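VgrG protein (Vibrio cholerae, PDB 4DTH) binds ATP and magnesium in its toxin domain, which probably cross-links host G-actin into oligomers. Local coordinates at residues F16-E30 with T88-D100. Sequence-based numbering, arbitrary orientation. Where two conformers were deposited one is given.
With MG (magnesium ion), chain E; ATP (adenosine-5'-triphosphate), chain B.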
loop_
_atom_site.group_PDB
_atom_site.type_symbol
_atom_site.label_atom_id
_atom_site.label_comp_id
_atom_site.label_asym_id
_atom_site.label_seq_id
_atom_site.Cartn_x
_atom_site.Cartn_y
_atom_site.Cartn_z
ATOM N N PHE A 16 -5.840 -6.825 9.470
ATOM C CA PHE A 16 -5.868 -5.409 9.760
ATOM C C PHE A 16 -7.249 -5.003 10.241
ATOM O O PHE A 16 -8.246 -5.399 9.617
ATOM C CB PHE A 16 -5.597 -4.593 8.486
ATOM C CG PHE A 16 -4.199 -4.661 7.917
ATOM C CD1 PHE A 16 -3.087 -4.554 8.743
ATOM C CD2 PHE A 16 -3.995 -4.773 6.547
ATOM C CE1 PHE A 16 -1.793 -4.573 8.211
ATOM C CE2 PHE A 16 -2.700 -4.800 6.013
ATOM C CZ PHE A 16 -1.605 -4.706 6.849
ATOM N N PRO A 17 -7.322 -4.125 11.272
ATOM C CA PRO A 17 -8.623 -3.514 11.587
ATOM C C PRO A 17 -9.055 -2.755 10.311
ATOM O O PRO A 17 -8.198 -2.287 9.543
ATOM C CB PRO A 17 -8.313 -2.537 12.720
ATOM C CG PRO A 17 -6.841 -2.341 12.693
ATOM C CD PRO A 17 -6.216 -3.518 12.050
ATOM N N THR A 18 -10.359 -2.691 10.051
ATOM C CA THR A 18 -10.883 -2.046 8.840
ATOM C C THR A 18 -11.515 -0.693 9.147
ATOM O O THR A 18 -11.585 0.158 8.257
ATOM C CB THR A 18 -11.911 -2.964 8.155
ATOM O OG1 THR A 18 -12.919 -3.317 9.107
ATOM C CG2 THR A 18 -11.285 -4.214 7.556
ATOM N N HIS A 19 -12.000 -0.497 10.390
ATOM C CA HIS A 19 -12.684 0.739 10.772
ATOM C C HIS A 19 -11.894 1.686 11.667
ATOM O O HIS A 19 -11.331 1.268 12.678
ATOM C CB HIS A 19 -14.055 0.442 11.407
ATOM C CG HIS A 19 -14.883 1.678 11.594
ATOM N ND1 HIS A 19 -15.677 2.174 10.576
ATOM C CD2 HIS A 19 -14.927 2.540 12.639
ATOM C CE1 HIS A 19 -16.218 3.283 11.051
ATOM N NE2 HIS A 19 -15.793 3.542 12.291
ATOM N N PHE A 20 -11.924 2.979 11.323
ATOM C CA PHE A 20 -11.329 4.069 12.103
ATOM C C PHE A 20 -12.305 5.227 12.216
ATOM O O PHE A 20 -13.050 5.477 11.269
ATOM C CB PHE A 20 -9.972 4.520 11.532
ATOM C CG PHE A 20 -8.931 3.443 11.745
ATOM C CD1 PHE A 20 -8.265 3.323 12.963
ATOM C CD2 PHE A 20 -8.674 2.494 10.759
ATOM C CE1 PHE A 20 -7.345 2.283 13.181
ATOM C CE2 PHE A 20 -7.752 1.455 10.980
ATOM C CZ PHE A 20 -7.093 1.360 12.187
ATOM N N PRO A 21 -12.335 5.945 13.367
ATOM C CA PRO A 21 -13.284 7.072 13.486
ATOM C C PRO A 21 -13.044 8.178 12.461
ATOM O O PRO A 21 -14.003 8.756 11.941
ATOM C CB PRO A 21 -13.054 7.592 14.910
ATOM C CG PRO A 21 -11.690 7.096 15.286
ATOM C CD PRO A 21 -11.536 5.777 14.603
ATOM N N LYS A 22 -11.751 8.451 12.149
ATOM C CA LYS A 22 -11.353 9.498 11.213
ATOM C C LYS A 22 -10.255 8.938 10.300
ATOM O O LYS A 22 -10.242 7.735 10.031
ATOM C CB LYS A 22 -10.853 10.743 11.986
ATOM C CG LYS A 22 -11.911 11.411 12.873
ATOM C CD LYS A 22 -11.277 12.433 13.804
ATOM C CE LYS A 22 -10.750 11.822 15.080
ATOM N NZ LYS A 22 -9.796 12.723 15.770
ATOM N N SER A 23 -9.321 9.801 9.869
ATOM C CA SER A 23 -8.223 9.379 9.004
ATOM C C SER A 23 -7.283 8.400 9.682
ATOM O O SER A 23 -7.065 8.487 10.895
ATOM C CB SER A 23 -7.461 10.569 8.437
ATOM O OG SER A 23 -6.886 11.345 9.473
ATOM N N SER A 24 -6.758 7.444 8.898
ATOM C CA SER A 24 -5.863 6.408 9.404
ATOM C C SER A 24 -4.537 6.367 8.653
ATOM O O SER A 24 -4.442 6.865 7.526
ATOM C CB SER A 24 -6.545 5.049 9.325
ATOM O OG SER A 24 -6.990 4.832 7.997
ATOM N N ILE A 25 -3.515 5.757 9.278
ATOM C CA ILE A 25 -2.207 5.644 8.660
ATOM C C ILE A 25 -1.576 4.291 8.952
ATOM O O ILE A 25 -1.676 3.786 10.070
ATOM C CB ILE A 25 -1.270 6.837 9.033
ATOM C CG1 ILE A 25 0.049 6.826 8.223
ATOM C CG2 ILE A 25 -1.012 6.928 10.549
ATOM C CD1 ILE A 25 0.678 8.172 7.981
ATOM N N GLY A 26 -0.936 3.747 7.931
ATOM C CA GLY A 26 -0.158 2.521 7.998
ATOM C C GLY A 26 1.205 2.779 7.401
ATOM O O GLY A 26 1.368 3.714 6.609
ATOM N N ILE A 27 2.209 1.994 7.808
ATOM C CA ILE A 27 3.573 2.171 7.302
ATOM C C ILE A 27 4.156 0.833 6.849
ATOM O O ILE A 27 3.782 -0.218 7.371
ATOM C CB ILE A 27 4.526 2.921 8.286
ATOM C CG1 ILE A 27 4.736 2.122 9.608
ATOM C CG2 ILE A 27 4.060 4.376 8.552
ATOM C CD1 ILE A 27 5.889 2.625 10.537
ATOM N N GLU A 28 5.060 0.890 5.868
ATOM C CA GLU A 28 5.779 -0.257 5.311
ATOM C C GLU A 28 7.236 0.077 5.429
ATOM O O GLU A 28 7.648 1.190 5.090
ATOM C CB GLU A 28 5.393 -0.513 3.854
ATOM C CG GLU A 28 3.977 -1.023 3.688
ATOM C CD GLU A 28 3.471 -0.956 2.261
ATOM O OE1 GLU A 28 3.372 0.163 1.706
ATOM O OE2 GLU A 28 3.177 -2.031 1.695
ATOM N N ASN A 29 8.017 -0.854 5.963
ATOM C CA ASN A 29 9.405 -0.590 6.277
ATOM C C ASN A 29 10.294 -1.789 5.953
ATOM O O ASN A 29 10.343 -2.757 6.721
ATOM C CB ASN A 29 9.428 -0.270 7.782
ATOM C CG ASN A 29 10.724 0.181 8.375
ATOM O OD1 ASN A 29 10.952 0.010 9.579
ATOM N ND2 ASN A 29 11.550 0.813 7.583
ATOM N N GLU A 30 10.990 -1.717 4.803
ATOM C CA GLU A 30 11.878 -2.795 4.364
ATOM C C GLU A 30 13.203 -2.698 5.116
ATOM O O GLU A 30 13.797 -1.628 5.199
ATOM C CB GLU A 30 12.084 -2.750 2.844
ATOM C CG GLU A 30 12.708 -4.003 2.253
ATOM C CD GLU A 30 13.034 -3.898 0.773
ATOM O OE1 GLU A 30 13.288 -4.954 0.156
ATOM O OE2 GLU A 30 13.022 -2.771 0.228
ATOM N N THR A 88 13.706 -10.252 1.154
ATOM C CA THR A 88 13.991 -9.188 2.111
ATOM C C THR A 88 12.818 -9.231 3.124
ATOM O O THR A 88 11.769 -9.825 2.839
ATOM C CB THR A 88 14.092 -7.819 1.423
ATOM O OG1 THR A 88 12.863 -7.537 0.749
ATOM C CG2 THR A 88 15.265 -7.738 0.448
ATOM N N VAL A 89 13.013 -8.639 4.293
ATOM C CA VAL A 89 11.998 -8.580 5.337
ATOM C C VAL A 89 11.402 -7.183 5.346
ATOM O O VAL A 89 12.128 -6.185 5.373
ATOM C CB VAL A 89 12.548 -8.972 6.731
ATOM C CG1 VAL A 89 11.553 -8.633 7.842
ATOM C CG2 VAL A 89 12.923 -10.448 6.783
ATOM N N GLU A 90 10.070 -7.114 5.343
ATOM C CA GLU A 90 9.375 -5.844 5.417
ATOM C C GLU A 90 8.456 -5.837 6.633
ATOM O O GLU A 90 7.664 -6.768 6.818
ATOM C CB GLU A 90 8.593 -5.580 4.131
ATOM C CG GLU A 90 7.900 -4.225 4.123
ATOM C CD GLU A 90 7.064 -3.995 2.885
ATOM O OE1 GLU A 90 6.281 -4.901 2.521
ATOM O OE2 GLU A 90 7.172 -2.899 2.293
ATOM N N LEU A 91 8.571 -4.795 7.455
ATOM C CA LEU A 91 7.730 -4.618 8.643
ATOM C C LEU A 91 6.557 -3.746 8.215
ATOM O O LEU A 91 6.760 -2.660 7.663
ATOM C CB LEU A 91 8.505 -4.001 9.823
ATOM C CG LEU A 91 9.838 -4.678 10.219
ATOM C CD1 LEU A 91 10.394 -4.065 11.488
ATOM C CD2 LEU A 91 9.679 -6.196 10.377
ATOM N N VAL A 92 5.337 -4.282 8.369
ATOM C CA VAL A 92 4.102 -3.634 7.891
ATOM C C VAL A 92 3.208 -3.345 9.090
ATOM O O VAL A 92 2.713 -4.276 9.726
ATOM C CB VAL A 92 3.390 -4.520 6.820
ATOM C CG1 VAL A 92 2.105 -3.859 6.327
ATOM C CG2 VAL A 92 4.316 -4.824 5.643
ATOM N N SER A 93 3.014 -2.064 9.422
ATOM C CA SER A 93 2.220 -1.751 10.607
ATOM C C SER A 93 0.744 -2.082 10.468
ATOM O O SER A 93 0.208 -2.090 9.354
ATOM C CB SER A 93 2.382 -0.284 11.006
ATOM O OG SER A 93 1.660 0.588 10.145
ATOM N N TYR A 94 0.094 -2.352 11.609
ATOM C CA TYR A 94 -1.359 -2.449 11.693
ATOM C C TYR A 94 -1.764 -0.973 11.708
ATOM O O TYR A 94 -1.146 -0.188 12.442
ATOM C CB TYR A 94 -1.799 -3.156 12.986
ATOM C CG TYR A 94 -1.680 -4.658 12.861
ATOM C CD1 TYR A 94 -0.465 -5.302 13.090
ATOM C CD2 TYR A 94 -2.758 -5.429 12.436
ATOM C CE1 TYR A 94 -0.337 -6.680 12.938
ATOM C CE2 TYR A 94 -2.641 -6.811 12.275
ATOM C CZ TYR A 94 -1.427 -7.432 12.534
ATOM O OH TYR A 94 -1.287 -8.789 12.368
ATOM N N PRO A 95 -2.698 -0.525 10.845
ATOM C CA PRO A 95 -3.035 0.908 10.824
ATOM C C PRO A 95 -3.529 1.441 12.157
ATOM O O PRO A 95 -4.035 0.675 12.992
ATOM C CB PRO A 95 -4.124 0.996 9.751
ATOM C CG PRO A 95 -4.731 -0.399 9.720
ATOM C CD PRO A 95 -3.532 -1.275 9.881
ATOM N N CYS A 96 -3.361 2.753 12.362
ATOM C CA CYS A 96 -3.831 3.440 13.557
ATOM C C CYS A 96 -4.410 4.781 13.151
ATOM O O CYS A 96 -4.290 5.175 11.987
ATOM C CB CYS A 96 -2.716 3.594 14.594
ATOM S SG CYS A 96 -1.342 4.662 14.079
ATOM N N GLU A 97 -5.066 5.479 14.091
ATOM C CA GLU A 97 -5.597 6.803 13.807
ATOM C C GLU A 97 -4.416 7.741 13.589
ATOM O O GLU A 97 -3.427 7.661 14.317
ATOM C CB GLU A 97 -6.469 7.301 14.970
ATOM C CG GLU A 97 -7.648 6.383 15.259
ATOM C CD GLU A 97 -8.383 6.638 16.561
ATOM O OE1 GLU A 97 -9.004 5.682 17.076
ATOM O OE2 GLU A 97 -8.355 7.788 17.056
ATOM N N MET A 98 -4.494 8.589 12.552
ATOM C CA MET A 98 -3.428 9.531 12.198
ATOM C C MET A 98 -3.027 10.477 13.313
ATOM O O MET A 98 -1.859 10.831 13.414
ATOM C CB MET A 98 -3.821 10.349 10.965
ATOM C CG MET A 98 -3.429 9.705 9.704
ATOM S SD MET A 98 -3.455 10.865 8.333
ATOM C CE MET A 98 -1.792 11.442 8.362
ATOM N N ASP A 99 -3.987 10.879 14.153
ATOM C CA ASP A 99 -3.725 11.795 15.260
ATOM C C ASP A 99 -3.484 11.069 16.599
ATOM O O ASP A 99 -3.466 11.711 17.655
ATOM C CB ASP A 99 -4.848 12.844 15.361
ATOM C CG ASP A 99 -6.248 12.297 15.576
ATOM O OD1 ASP A 99 -6.393 11.062 15.743
ATOM O OD2 ASP A 99 -7.197 13.099 15.579
ATOM N N ASP A 100 -3.309 9.733 16.560
ATOM C CA ASP A 100 -3.056 8.957 17.775
ATOM C C ASP A 100 -1.541 8.865 17.967
ATOM O O ASP A 100 -0.898 7.923 17.501
ATOM C CB ASP A 100 -3.754 7.579 17.733
ATOM C CG ASP A 100 -3.664 6.764 19.014
ATOM O OD1 ASP A 100 -2.768 7.044 19.842
ATOM O OD2 ASP A 100 -4.423 5.783 19.144
HETATM MG MG MG E . 3.429 -4.556 2.065
HETATM P PG ATP B . 0.538 -3.799 -2.892
HETATM O O1G ATP B . 0.909 -2.358 -3.041
HETATM O O2G ATP B . -0.764 -4.095 -3.582
HETATM O O3G ATP B . 1.589 -4.717 -3.449
HETATM P PB ATP B . -0.007 -5.211 -0.441
HETATM O O1B ATP B . -1.159 -5.934 -1.019
HETATM O O2B ATP B . 1.153 -6.170 -0.326
HETATM O O3B ATP B . 0.372 -4.070 -1.323
HETATM P PA ATP B . -1.613 -3.998 1.549
HETATM O O1A ATP B . -2.622 -3.896 0.473
HETATM O O2A ATP B . -2.199 -4.884 2.651
HETATM O O3A ATP B . -0.382 -4.640 1.009
HETATM O "O5'" ATP B . -1.289 -2.523 2.091
HETATM C "C5'" ATP B . -0.531 -2.452 3.310
HETATM C "C4'" ATP B . -0.401 -1.042 3.822
HETATM O "O4'" ATP B . -1.720 -0.447 3.991
HETATM C "C3'" ATP B . 0.261 -0.951 5.198
HETATM O "O3'" ATP B . 1.054 0.226 5.345
HETATM C "C2'" ATP B . -0.945 -0.940 6.126
HETATM O "O2'" ATP B . -0.662 -0.482 7.438
HETATM C "C1'" ATP B . -1.851 -0.016 5.338
HETATM N N9 ATP B . -3.267 -0.011 5.715
HETATM C C8 ATP B . -4.125 -1.077 5.725
HETATM N N7 ATP B . -5.343 -0.766 6.099
HETATM C C5 ATP B . -5.280 0.597 6.357
HETATM C C6 ATP B . -6.240 1.539 6.776
HETATM N N6 ATP B . -7.522 1.241 7.027
HETATM N N1 ATP B . -5.840 2.823 6.915
HETATM C C2 ATP B . -4.569 3.138 6.650
HETATM N N3 ATP B . -3.580 2.345 6.248
HETATM C C4 ATP B . -3.996 1.072 6.121
HETATM O O HOH W 1 -6.884 10.821 12.646
HETATM O O HOH W 2 0.465 2.623 11.533
#
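Phe16 packs against both Tyr94 and Pro95, turning its edge toward the face of the Tyr94 ring, planes 77° apart, while Phe16 CD1 lies 3.5 Å from Pro95 CD. With CG beside its backbone N (chi1 -69°), the Phe16 ring also sets CZ against Val92 CG1 and offers one face to ATP C8. Pro95 CB and CG pack against the adenine, and Phe20 brings CZ to 3.2 Å from Pro95 O.

Strand 24-30 pairs antiparallel first with 96-97 (Ile25 with Cys96) and then with 88-93 (Glu28 with Val92), the register slipping by one in between. There Ser93 holds its OG between its own N and carbonyl carbon (chi1 75°), where it accepts the Ile27 N-H at 2.8 Å, while Ser93 N bonds back to Ile27 O. A water links Ser93 OG to Ile25 O, and Ser93 O takes the ribose O2' hydroxyl, 2.6 Å away. Gly26 CA comes within 3.1 Å of that O2' too. Ser24 OG donates to adenine N1.

Farther along, Glu28 OE2 binds one magnesium at a long 2.6 Å, Glu90 OE1 lies 2.9 Å from it, and Glu28 also serves a second magnesium with Gln174 and Glu351. At the other end Lys22 NZ meets the syn lone pair of Asp99 OD2 in a salt bridge. The paired strands thus form one wall of the ATP-magnesium pocket of the actin cross-linking domain.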